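Local coordinates for hypothetical protein PA3352 (Pseudomonas aeruginosa, PDB 2FUP), which probably acts as a flagella synthesis protein of the FlgN family, whose members serve as export chaperones for hook-associated proteins of the flagellum, at residues S5-L9 / R62-L66; L11-D15 / N58-R62; H18-L22 / L51-L55; L25-E29 / L44-K48. Where two conformers were deposited one is given. Residues are numbered along the deposited sequence.

Interaction 1. Residues S5-L9 / R62-L66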
loop_
_atom_site.group_PDB
_atom_site.type_symbol
_atom_site.label_atom_id
_atom_site.label_comp_id
_atom_site.label_asym_id
_atom_site.label_seq_id
_atom_site.Cartn_x
_atom_site.Cartn_y
_atom_site.Cartn_z
ATOM N N SER A 5 20.094 -7.303 -5.899
ATOM C CA SER A 5 19.327 -7.822 -4.791
ATOM C C SER A 5 17.841 -7.751 -5.035
ATOM O O SER A 5 17.340 -6.722 -5.496
ATOM C CB SER A 5 19.635 -6.971 -3.562
ATOM O OG SER A 5 18.797 -7.425 -2.519
ATOM N N PRO A 6 17.141 -8.840 -4.696
ATOM C CA PRO A 6 15.707 -8.885 -4.931
ATOM C C PRO A 6 14.885 -8.114 -3.922
ATOM O O PRO A 6 13.641 -8.044 -4.090
ATOM C CB PRO A 6 15.422 -10.369 -4.823
ATOM C CG PRO A 6 16.477 -10.864 -3.893
ATOM C CD PRO A 6 17.655 -10.144 -4.268
ATOM N N THR A 7 15.535 -7.506 -2.916
ATOM C CA THR A 7 14.705 -7.002 -1.791
ATOM C C THR A 7 13.673 -5.969 -2.145
ATOM O O THR A 7 12.531 -6.056 -1.765
ATOM C CB THR A 7 15.585 -6.474 -0.693
ATOM O OG1 THR A 7 16.581 -7.450 -0.392
ATOM C CG2 THR A 7 14.818 -6.143 0.554
ATOM N N LEU A 8 14.054 -4.940 -2.891
ATOM C CA LEU A 8 13.122 -3.880 -3.193
ATOM C C LEU A 8 11.958 -4.390 -4.021
ATOM O O LEU A 8 10.776 -4.041 -3.740
ATOM C CB LEU A 8 13.767 -2.684 -3.884
ATOM C CG LEU A 8 12.960 -1.423 -4.024
ATOM C CD1 LEU A 8 12.541 -0.894 -2.673
ATOM C CD2 LEU A 8 13.705 -0.320 -4.715
ATOM N N LEU A 9 12.259 -5.192 -5.036
ATOM C CA LEU A 9 11.196 -5.710 -5.850
ATOM C C LEU A 9 10.275 -6.612 -5.047
ATOM O O LEU A 9 9.060 -6.579 -5.234
ATOM C CB LEU A 9 11.766 -6.416 -7.080
ATOM C CG LEU A 9 10.733 -6.898 -8.117
ATOM C CD1 LEU A 9 9.908 -5.776 -8.708
ATOM C CD2 LEU A 9 11.530 -7.594 -9.266
ATOM N N ARG A 62 11.065 0.181 2.076
ATOM C CA ARG A 62 11.392 0.737 0.758
ATOM C C ARG A 62 12.078 2.101 0.885
ATOM O O ARG A 62 13.055 2.429 0.170
ATOM C CB ARG A 62 10.145 0.893 -0.128
ATOM C CG ARG A 62 9.621 -0.492 -0.463
ATOM C CD ARG A 62 8.752 -0.409 -1.701
ATOM N NE ARG A 62 7.684 0.505 -1.348
ATOM C CZ ARG A 62 6.632 0.131 -0.639
ATOM N NH1 ARG A 62 6.440 -1.138 -0.370
ATOM N NH2 ARG A 62 5.756 1.005 -0.243
ATOM N N ALA A 63 11.567 2.934 1.806
ATOM C CA ALA A 63 12.149 4.273 2.007
ATOM C C ALA A 63 13.614 4.143 2.458
ATOM O O ALA A 63 14.489 4.917 2.010
ATOM C CB ALA A 63 11.349 5.085 3.086
ATOM N N GLU A 64 13.892 3.172 3.370
ATOM C CA GLU A 64 15.245 2.992 3.867
ATOM C C GLU A 64 16.209 2.529 2.774
ATOM O O GLU A 64 17.348 2.994 2.692
ATOM C CB GLU A 64 15.265 2.045 5.069
ATOM C CG GLU A 64 16.637 1.837 5.754
ATOM C CD GLU A 64 17.300 3.090 6.321
ATOM O OE1 GLU A 64 16.540 4.025 6.657
ATOM O OE2 GLU A 64 18.585 3.115 6.474
ATOM N N ILE A 65 15.742 1.652 1.887
ATOM C CA ILE A 65 16.569 1.201 0.806
ATOM C C ILE A 65 16.922 2.407 -0.068
ATOM O O ILE A 65 18.088 2.575 -0.495
ATOM C CB ILE A 65 15.856 0.061 0.035
ATOM C CG1 ILE A 65 15.811 -1.173 0.918
ATOM C CG2 ILE A 65 16.521 -0.173 -1.281
ATOM C CD1 ILE A 65 14.963 -2.288 0.383
ATOM N N LEU A 66 15.930 3.206 -0.452
ATOM C CA LEU A 66 16.225 4.338 -1.317
ATOM C C LEU A 66 17.108 5.380 -0.626
ATOM O O LEU A 66 18.048 5.915 -1.246
ATOM C CB LEU A 66 14.933 4.984 -1.860
ATOM C CG LEU A 66 14.016 4.078 -2.693
ATOM C CD1 LEU A 66 12.720 4.811 -3.056
ATOM C CD2 LEU A 66 14.755 3.622 -3.901
#
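Residues 5-9 enter helix 7-34 from the preceding loop, while residues 62-66 form a continuous turn near the C-terminal end of helix 39-68. The CA atoms of Leu8 and Arg62, 6.3 Å apart, are the closest CA pair across the two segments. This is the open end of an antiparallel helical hairpin, where the first turn of one arm meets one of the last turns of the other. Leu8 provides most of the contact on its side. Its CD1 lies 3.7 Å from Arg62 CG, on the aliphatic part of an arginine whose NH1 pairs with Asp15, and 4.1 Å from Ile65 CD1. On the other branch, Leu8 CD2 sits 4.2 Å from Leu66 CD2. Tyr81 of helix 75-82 touches Leu8, Ile65 and Leu66, closing over this apolar cluster. Thr7 borders it with a methyl group, CG2 being 3.9 Å from Ile65 CD1. The helix start is capped locally: Ser5 OG accepts a hydrogen bond from Thr7 N at 3.3 Å and also bonds Thr7 OG1 at 3.1 Å.

Interaction 2. Residues L11-D15 / N58-R62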
loop_
_atom_site.group_PDB
_atom_site.type_symbol
_atom_site.label_atom_id
_atom_site.label_comp_id
_atom_site.label_asym_id
_atom_site.label_seq_id
_atom_site.Cartn_x
_atom_site.Cartn_y
_atom_site.Cartn_z
ATOM N N LEU A 11 9.589 -6.287 -1.891
ATOM C CA LEU A 11 8.722 -5.411 -1.074
ATOM C C LEU A 11 7.584 -4.835 -1.876
ATOM O O LEU A 11 6.455 -4.730 -1.409
ATOM C CB LEU A 11 9.566 -4.293 -0.468
ATOM C CG LEU A 11 10.548 -4.728 0.608
ATOM C CD1 LEU A 11 11.588 -3.675 0.880
ATOM C CD2 LEU A 11 9.874 -5.084 1.874
ATOM N N PHE A 12 7.857 -4.430 -3.097
ATOM C CA PHE A 12 6.785 -3.954 -3.942
ATOM C C PHE A 12 5.790 -5.066 -4.215
ATOM O O PHE A 12 4.586 -4.807 -4.187
ATOM C CB PHE A 12 7.309 -3.425 -5.280
ATOM C CG PHE A 12 7.800 -2.017 -5.225
ATOM C CD1 PHE A 12 6.976 -0.958 -4.897
ATOM C CD2 PHE A 12 9.115 -1.705 -5.529
ATOM C CE1 PHE A 12 7.435 0.332 -4.840
ATOM C CE2 PHE A 12 9.590 -0.362 -5.460
ATOM C CZ PHE A 12 8.727 0.665 -5.121
ATOM N N ALA A 13 6.265 -6.262 -4.546
ATOM C CA ALA A 13 5.350 -7.389 -4.843
ATOM C C ALA A 13 4.474 -7.678 -3.629
ATOM O O ALA A 13 3.273 -7.860 -3.748
ATOM C CB ALA A 13 6.150 -8.653 -5.240
ATOM N N GLU A 14 5.070 -7.749 -2.462
ATOM C CA GLU A 14 4.297 -7.994 -1.254
ATOM C C GLU A 14 3.258 -6.907 -1.019
ATOM O O GLU A 14 2.097 -7.186 -0.723
ATOM C CB GLU A 14 5.213 -8.028 -0.031
ATOM C CG GLU A 14 6.123 -9.225 0.033
ATOM C CD GLU A 14 7.037 -9.283 1.267
ATOM O OE1 GLU A 14 6.852 -8.427 2.197
ATOM O OE2 GLU A 14 7.920 -10.209 1.292
ATOM N N ASP A 15 3.648 -5.658 -1.229
ATOM C CA ASP A 15 2.726 -4.563 -0.950
ATOM C C ASP A 15 1.601 -4.469 -1.959
ATOM O O ASP A 15 0.481 -4.093 -1.594
ATOM C CB ASP A 15 3.474 -3.230 -0.757
ATOM C CG ASP A 15 4.068 -3.119 0.620
ATOM O OD1 ASP A 15 4.526 -2.036 1.031
ATOM O OD2 ASP A 15 3.891 -4.073 1.329
ATOM N N ASN A 58 6.488 -2.083 5.333
ATOM C CA ASN A 58 7.120 -2.266 4.066
ATOM C C ASN A 58 7.385 -0.891 3.438
ATOM O O ASN A 58 8.408 -0.731 2.744
ATOM C CB ASN A 58 6.295 -3.209 3.184
ATOM C CG ASN A 58 6.465 -4.734 3.567
ATOM O OD1 ASN A 58 7.290 -5.125 4.384
ATOM N ND2 ASN A 58 5.615 -5.572 3.006
ATOM N N GLY A 59 6.524 0.127 3.666
ATOM C CA GLY A 59 6.877 1.433 3.203
ATOM C C GLY A 59 8.154 1.968 3.780
ATOM O O GLY A 59 8.924 2.653 3.102
ATOM N N ARG A 60 8.294 1.730 5.078
ATOM C CA ARG A 60 9.518 2.163 5.777
ATOM C C ARG A 60 10.724 1.431 5.239
ATOM O O ARG A 60 11.828 2.010 5.207
ATOM C CB ARG A 60 9.451 2.066 7.282
ATOM C CG ARG A 60 8.509 3.139 7.884
ATOM C CD ARG A 60 8.619 3.129 9.365
ATOM N NE ARG A 60 8.175 4.373 9.971
ATOM C CZ ARG A 60 7.741 4.473 11.232
ATOM N NH1 ARG A 60 7.559 3.378 11.966
ATOM N NH2 ARG A 60 7.394 5.659 11.737
ATOM N N ALA A 61 10.552 0.172 4.856
ATOM C CA ALA A 61 11.663 -0.632 4.294
ATOM C C ALA A 61 12.064 -0.061 2.952
ATOM O O ALA A 61 13.252 0.137 2.672
ATOM C CB ALA A 61 11.256 -2.052 4.196
ATOM N N ARG A 62 11.065 0.181 2.076
ATOM C CA ARG A 62 11.392 0.737 0.758
ATOM C C ARG A 62 12.078 2.101 0.885
ATOM O O ARG A 62 13.055 2.429 0.170
ATOM C CB ARG A 62 10.145 0.893 -0.128
ATOM C CG ARG A 62 9.621 -0.492 -0.463
ATOM C CD ARG A 62 8.752 -0.409 -1.701
ATOM N NE ARG A 62 7.684 0.505 -1.348
ATOM C CZ ARG A 62 6.632 0.131 -0.639
ATOM N NH1 ARG A 62 6.440 -1.138 -0.370
ATOM N NH2 ARG A 62 5.756 1.005 -0.243
HETATM O O HOH W 1 4.707 -8.221 3.579
HETATM O O HOH W 2 8.397 -7.695 4.191
HETATM O O HOH W 3 3.546 0.264 1.604
#
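A short salt bridge dominates this contact: Arg62 NH1 donates to Asp15 OD1 at 2.5 Å, almost in line (172°). The other carboxylate oxygen, Asp15 OD2, accepts from Asn58 ND2 at 2.8 Å, so a single buried aspartate ties together two residues one turn apart on the opposing helix. Asn58 ND2 also makes a weak hydrogen bond to Glu14 OE1 (3.2 Å). Three waters extend the network: water 1 links Glu14 OE1 to Asn58 ND2, water 2 links Glu14 OE1 to Asn58 OD1, and water 3 bridges Asp15 OD1 and Arg62 NH2. Beside these bonds, Leu11 acts as a classic knob. It enters a hole made by Asn58, Ala61, Arg62 and Ile65, with Leu11 CD1 3.7 Å from Ala61 CB and Leu11 CB 3.8 Å from Arg62 CG. The aliphatic part of Arg62 has a further partner in Phe12: Arg62 CD stands 3.5 Å from the ring centroid and 13° off its normal, a CH-pi contact over the face. The two arms of the hairpin run antiparallel here, at 158° with axes 10.2 Å apart. Helix 88-114 packs alongside, its Leu98 touching both Phe12 and Arg62, while Leu91 and Arg94 of the same helix also meet the phenyl ring.

Interaction 3. Residues H18-L22 / L51-L55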
loop_
_atom_site.group_PDB
_atom_site.type_symbol
_atom_site.label_atom_id
_atom_site.label_comp_id
_atom_site.label_asym_id
_atom_site.label_seq_id
_atom_site.Cartn_x
_atom_site.Cartn_y
_atom_site.Cartn_z
ATOM N N HIS A 18 -0.823 -6.913 -0.651
ATOM C CA HIS A 18 -1.537 -6.412 0.530
ATOM C C HIS A 18 -2.498 -5.265 0.177
ATOM O O HIS A 18 -3.572 -5.184 0.769
ATOM C CB HIS A 18 -0.578 -6.009 1.637
ATOM C CG HIS A 18 0.322 -7.105 2.075
ATOM N ND1 HIS A 18 -0.095 -8.409 2.196
ATOM C CD2 HIS A 18 1.622 -7.080 2.440
ATOM C CE1 HIS A 18 0.921 -9.143 2.647
ATOM N NE2 HIS A 18 1.985 -8.365 2.755
ATOM N N ALA A 19 -2.120 -4.380 -0.740
ATOM C CA ALA A 19 -2.990 -3.295 -1.148
ATOM C C ALA A 19 -4.211 -3.820 -1.879
ATOM O O ALA A 19 -5.298 -3.329 -1.691
ATOM C CB ALA A 19 -2.241 -2.302 -1.995
ATOM N N ASN A 20 -4.037 -4.822 -2.731
ATOM C CA ASN A 20 -5.216 -5.452 -3.343
ATOM C C ASN A 20 -6.147 -6.052 -2.267
ATOM O O ASN A 20 -7.362 -5.876 -2.355
ATOM C CB ASN A 20 -4.778 -6.540 -4.301
ATOM C CG ASN A 20 -4.509 -6.021 -5.683
ATOM O OD1 ASN A 20 -5.343 -5.334 -6.271
ATOM N ND2 ASN A 20 -3.355 -6.408 -6.250
ATOM N N GLN A 21 -5.570 -6.743 -1.289
ATOM C CA GLN A 21 -6.399 -7.337 -0.269
ATOM C C GLN A 21 -7.111 -6.229 0.518
ATOM O O GLN A 21 -8.286 -6.364 0.886
ATOM C CB GLN A 21 -5.630 -8.320 0.588
ATOM C CG GLN A 21 -5.350 -9.587 -0.224
ATOM C CD GLN A 21 -5.039 -10.769 0.649
ATOM O OE1 GLN A 21 -4.397 -10.618 1.672
ATOM N NE2 GLN A 21 -5.516 -11.962 0.262
ATOM N N LEU A 22 -6.394 -5.152 0.833
ATOM C CA LEU A 22 -7.004 -4.024 1.576
ATOM C C LEU A 22 -8.189 -3.431 0.797
ATOM O O LEU A 22 -9.267 -3.230 1.324
ATOM C CB LEU A 22 -5.927 -2.963 1.891
ATOM C CG LEU A 22 -6.416 -1.805 2.731
ATOM C CD1 LEU A 22 -6.964 -2.227 4.053
ATOM C CD2 LEU A 22 -5.283 -0.784 2.934
ATOM N N LEU A 51 -2.779 -5.987 7.566
ATOM C CA LEU A 51 -2.389 -5.475 6.262
ATOM C C LEU A 51 -1.808 -4.087 6.389
ATOM O O LEU A 51 -0.868 -3.713 5.694
ATOM C CB LEU A 51 -3.605 -5.432 5.276
ATOM C CG LEU A 51 -4.083 -6.814 4.913
ATOM C CD1 LEU A 51 -5.372 -6.664 4.103
ATOM C CD2 LEU A 51 -3.048 -7.607 4.162
HETATM N N MSE A 52 -2.405 -3.284 7.246
HETATM C CA MSE A 52 -2.001 -1.895 7.360
HETATM C C MSE A 52 -0.622 -1.839 8.052
HETATM O O MSE A 52 0.244 -1.018 7.696
HETATM C CB MSE A 52 -3.056 -1.151 8.153
HETATM C CG MSE A 52 -4.367 -1.115 7.431
HETATM SE SE MSE A 52 -5.714 -0.327 8.545
HETATM C CE MSE A 52 -5.682 -1.467 10.033
ATOM N N GLN A 53 -0.441 -2.749 8.992
ATOM C CA GLN A 53 0.878 -2.891 9.657
ATOM C C GLN A 53 1.950 -3.285 8.651
ATOM O O GLN A 53 3.087 -2.714 8.640
ATOM C CB GLN A 53 0.839 -3.988 10.710
ATOM N N GLN A 54 1.635 -4.270 7.818
ATOM C CA GLN A 54 2.567 -4.726 6.821
ATOM C C GLN A 54 2.826 -3.616 5.830
ATOM O O GLN A 54 3.977 -3.392 5.413
ATOM C CB GLN A 54 2.133 -6.017 6.076
ATOM C CG GLN A 54 2.113 -7.264 6.975
ATOM C CD GLN A 54 1.266 -8.392 6.444
ATOM O OE1 GLN A 54 0.054 -8.212 6.170
ATOM N NE2 GLN A 54 1.896 -9.531 6.203
ATOM N N LEU A 55 1.797 -2.916 5.361
ATOM C CA LEU A 55 2.040 -1.803 4.428
ATOM C C LEU A 55 2.943 -0.667 5.021
ATOM O O LEU A 55 3.794 -0.086 4.340
ATOM C CB LEU A 55 0.699 -1.224 3.900
ATOM C CG LEU A 55 -0.043 -2.132 2.866
ATOM C CD1 LEU A 55 -1.522 -1.799 2.777
ATOM C CD2 LEU A 55 0.600 -2.160 1.495
#
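Two leucines, one from each helix, interlock here by knobs-into-holes packing. Leu51 projects into the hollow between His18, Gln21, Leu22 and Leu25, the i, i+3, i+4, i+7 set of helix 7-34. The tip of this knob reaches the base of the hollow, Leu51 CD1 lying 3.7 Å from the backbone Leu22 N and 3.9 Å from Gln21 CB, while Leu51 CD2 comes within 3.6 Å of His18 ND1. In return, Leu22 fills the hole outlined by Lys48, Leu51, Met52 and Leu55. Its two methyls diverge: Leu22 CD2 reaches Leu55 CD1 at 3.9 Å, and Leu22 CD1 lies 4.4 Å from CG of selenomethionine Met52. His18 is the other large bump, inserted between Leu51 and Leu55 with the side chain of Gln54 over one face of its ring. Leu55 in turn sends CD2 to within 4.0 Å of His18 CB and 4.2 Å of Ala19 N, occupying the low ground beside the small Ala19. Such meshing brings the axes to 9.9 Å at an angle of 148°, and the CA atoms of His18 and Leu51 to 5.9 Å. Two further helices cover the inner side of the pair: Leu98 and Leu101 of helix 88-114 meet Ala19, Cys105 of the same helix meets Leu22, and Leu126 and Leu130 of helix 121-130 lie against Met52 and Leu55, respectively.

Interaction 4. Residues L25-E29 / L44-K48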
loop_
_atom_site.group_PDB
_atom_site.type_symbol
_atom_site.label_atom_id
_atom_site.label_comp_id
_atom_site.label_asym_id
_atom_site.label_seq_id
_atom_site.Cartn_x
_atom_site.Cartn_y
_atom_site.Cartn_z
ATOM N N LEU A 25 -11.143 -5.675 1.084
ATOM C CA LEU A 25 -11.779 -5.536 2.393
ATOM C C LEU A 25 -12.550 -4.223 2.554
ATOM O O LEU A 25 -13.596 -4.173 3.203
ATOM C CB LEU A 25 -10.768 -5.708 3.532
ATOM C CG LEU A 25 -10.109 -7.072 3.717
ATOM C CD1 LEU A 25 -8.997 -6.992 4.737
ATOM C CD2 LEU A 25 -11.160 -8.113 4.075
ATOM N N VAL A 26 -11.998 -3.142 1.995
ATOM C CA VAL A 26 -12.747 -1.875 2.026
ATOM C C VAL A 26 -14.051 -1.926 1.202
ATOM O O VAL A 26 -15.114 -1.408 1.597
ATOM C CB VAL A 26 -11.865 -0.685 1.558
ATOM C CG1 VAL A 26 -12.697 0.608 1.505
ATOM C CG2 VAL A 26 -10.749 -0.522 2.490
ATOM N N ASP A 27 -14.020 -2.620 0.080
ATOM C CA ASP A 27 -15.222 -2.814 -0.714
ATOM C C ASP A 27 -16.204 -3.731 0.045
ATOM O O ASP A 27 -17.446 -3.547 0.022
ATOM C CB ASP A 27 -14.877 -3.513 -2.019
ATOM C CG ASP A 27 -16.103 -3.742 -2.898
ATOM O OD1 ASP A 27 -16.723 -2.719 -3.234
ATOM O OD2 ASP A 27 -16.396 -4.918 -3.283
ATOM N N GLU A 28 -15.671 -4.758 0.728
ATOM C CA GLU A 28 -16.510 -5.667 1.482
ATOM C C GLU A 28 -17.228 -4.848 2.603
ATOM O O GLU A 28 -18.400 -5.053 2.938
ATOM C CB GLU A 28 -15.663 -6.815 2.033
ATOM C CG GLU A 28 -16.469 -7.833 2.756
ATOM C CD GLU A 28 -15.730 -9.153 3.000
ATOM O OE1 GLU A 28 -14.620 -9.283 2.420
ATOM O OE2 GLU A 28 -16.204 -10.008 3.801
ATOM N N GLU A 29 -16.452 -3.965 3.237
ATOM C CA GLU A 29 -17.023 -3.089 4.243
ATOM C C GLU A 29 -18.125 -2.129 3.701
ATOM O O GLU A 29 -19.139 -1.939 4.322
ATOM C CB GLU A 29 -15.877 -2.323 4.920
ATOM C CG GLU A 29 -16.290 -1.345 5.980
ATOM C CD GLU A 29 -15.072 -0.581 6.476
ATOM O OE1 GLU A 29 -14.287 -1.141 7.282
ATOM O OE2 GLU A 29 -14.857 0.548 6.003
ATOM N N LEU A 44 -14.082 -7.105 9.877
ATOM C CA LEU A 44 -13.374 -6.502 8.756
ATOM C C LEU A 44 -12.270 -5.559 9.224
ATOM O O LEU A 44 -11.181 -5.529 8.642
ATOM C CB LEU A 44 -14.351 -5.763 7.821
ATOM C CG LEU A 44 -15.316 -6.730 7.087
ATOM C CD1 LEU A 44 -16.348 -5.958 6.363
ATOM C CD2 LEU A 44 -14.565 -7.618 6.151
ATOM N N LEU A 45 -12.558 -4.816 10.275
ATOM C CA LEU A 45 -11.455 -3.997 10.922
ATOM C C LEU A 45 -10.299 -4.904 11.348
ATOM O O LEU A 45 -9.139 -4.555 11.176
ATOM C CB LEU A 45 -11.967 -3.195 12.118
ATOM C CG LEU A 45 -10.923 -2.325 12.840
ATOM C CD1 LEU A 45 -10.306 -1.302 11.860
ATOM C CD2 LEU A 45 -11.530 -1.616 14.047
ATOM N N GLY A 46 -10.612 -6.052 11.933
ATOM C CA GLY A 46 -9.586 -6.991 12.418
ATOM C C GLY A 46 -8.809 -7.554 11.246
ATOM O O GLY A 46 -7.625 -7.780 11.340
ATOM N N ALA A 47 -9.474 -7.768 10.129
ATOM C CA ALA A 47 -8.800 -8.264 8.955
ATOM C C ALA A 47 -7.871 -7.219 8.323
ATOM O O ALA A 47 -6.852 -7.569 7.696
ATOM C CB ALA A 47 -9.839 -8.747 7.925
ATOM N N LYS A 48 -8.243 -5.936 8.416
ATOM C CA LYS A 48 -7.451 -4.834 7.816
ATOM C C LYS A 48 -6.191 -4.575 8.615
ATOM O O LYS A 48 -5.235 -4.070 8.018
ATOM C CB LYS A 48 -8.256 -3.543 7.748
ATOM C CG LYS A 48 -9.363 -3.579 6.792
ATOM C CD LYS A 48 -9.957 -2.206 6.515
ATOM C CE LYS A 48 -10.662 -1.628 7.692
ATOM N NZ LYS A 48 -11.230 -0.285 7.284
#
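Leu25 opens the segment as a knob in the hole formed by Leu44, Ala47, Lys48 and Leu51, near the turn of the antiparallel helical hairpin. Its CD2 is 4.0 Å from Leu44 CD2, and its CD1 is 3.7 Å from Ala47 CB. Val26 is directed away and only brushes the Lys48 chain (Val26 CG2 to Lys48 CD, 4.4 Å). One turn after Leu25, Glu28 lies at the margin, Glu28 CD standing 3.7 Å from Leu44 CD2. Leu44 also presses on the next residue, with Leu44 CD1 3.6 Å from Glu29 CA. Finally, Glu29 extends to a salt bridge, OE1 accepting from Lys48 NZ at 3.2 Å. The axes run 10.2 Å apart at 169°. Both ends of the ion pair have further partners: Asn112 ND2 binds Glu29 OE2, and Lys48 NZ donates to the backbone O of Asn119. Charges buried beside leucines are thus compensated by each other and by polar groups from other parts of the bundle.

The four contacts follow one another along a single antiparallel hairpin of helices 7-34 and 39-68, advancing on the first arm and receding on the second. Neighbouring centres are 7, 10 and 11 Å apart; interactions 1 and 4 lie on opposite sides of the chain's centre, about 28 Å apart. Interactions 1 and 2 share Arg62 and join through Ile65 CD1 and Leu11 CD1 (3.7 Å). Asp15 O meets Leu55 CD2 at 3.6 Å between interactions 2 and 3, and Leu51 CD1 meets Leu25 CD1 at 3.7 Å between interactions 3 and 4. Bound MPD, probably from the crystallisation liquor, comes to about 3 Å from the Phe12 side chain and about 5 Å from that of Leu66.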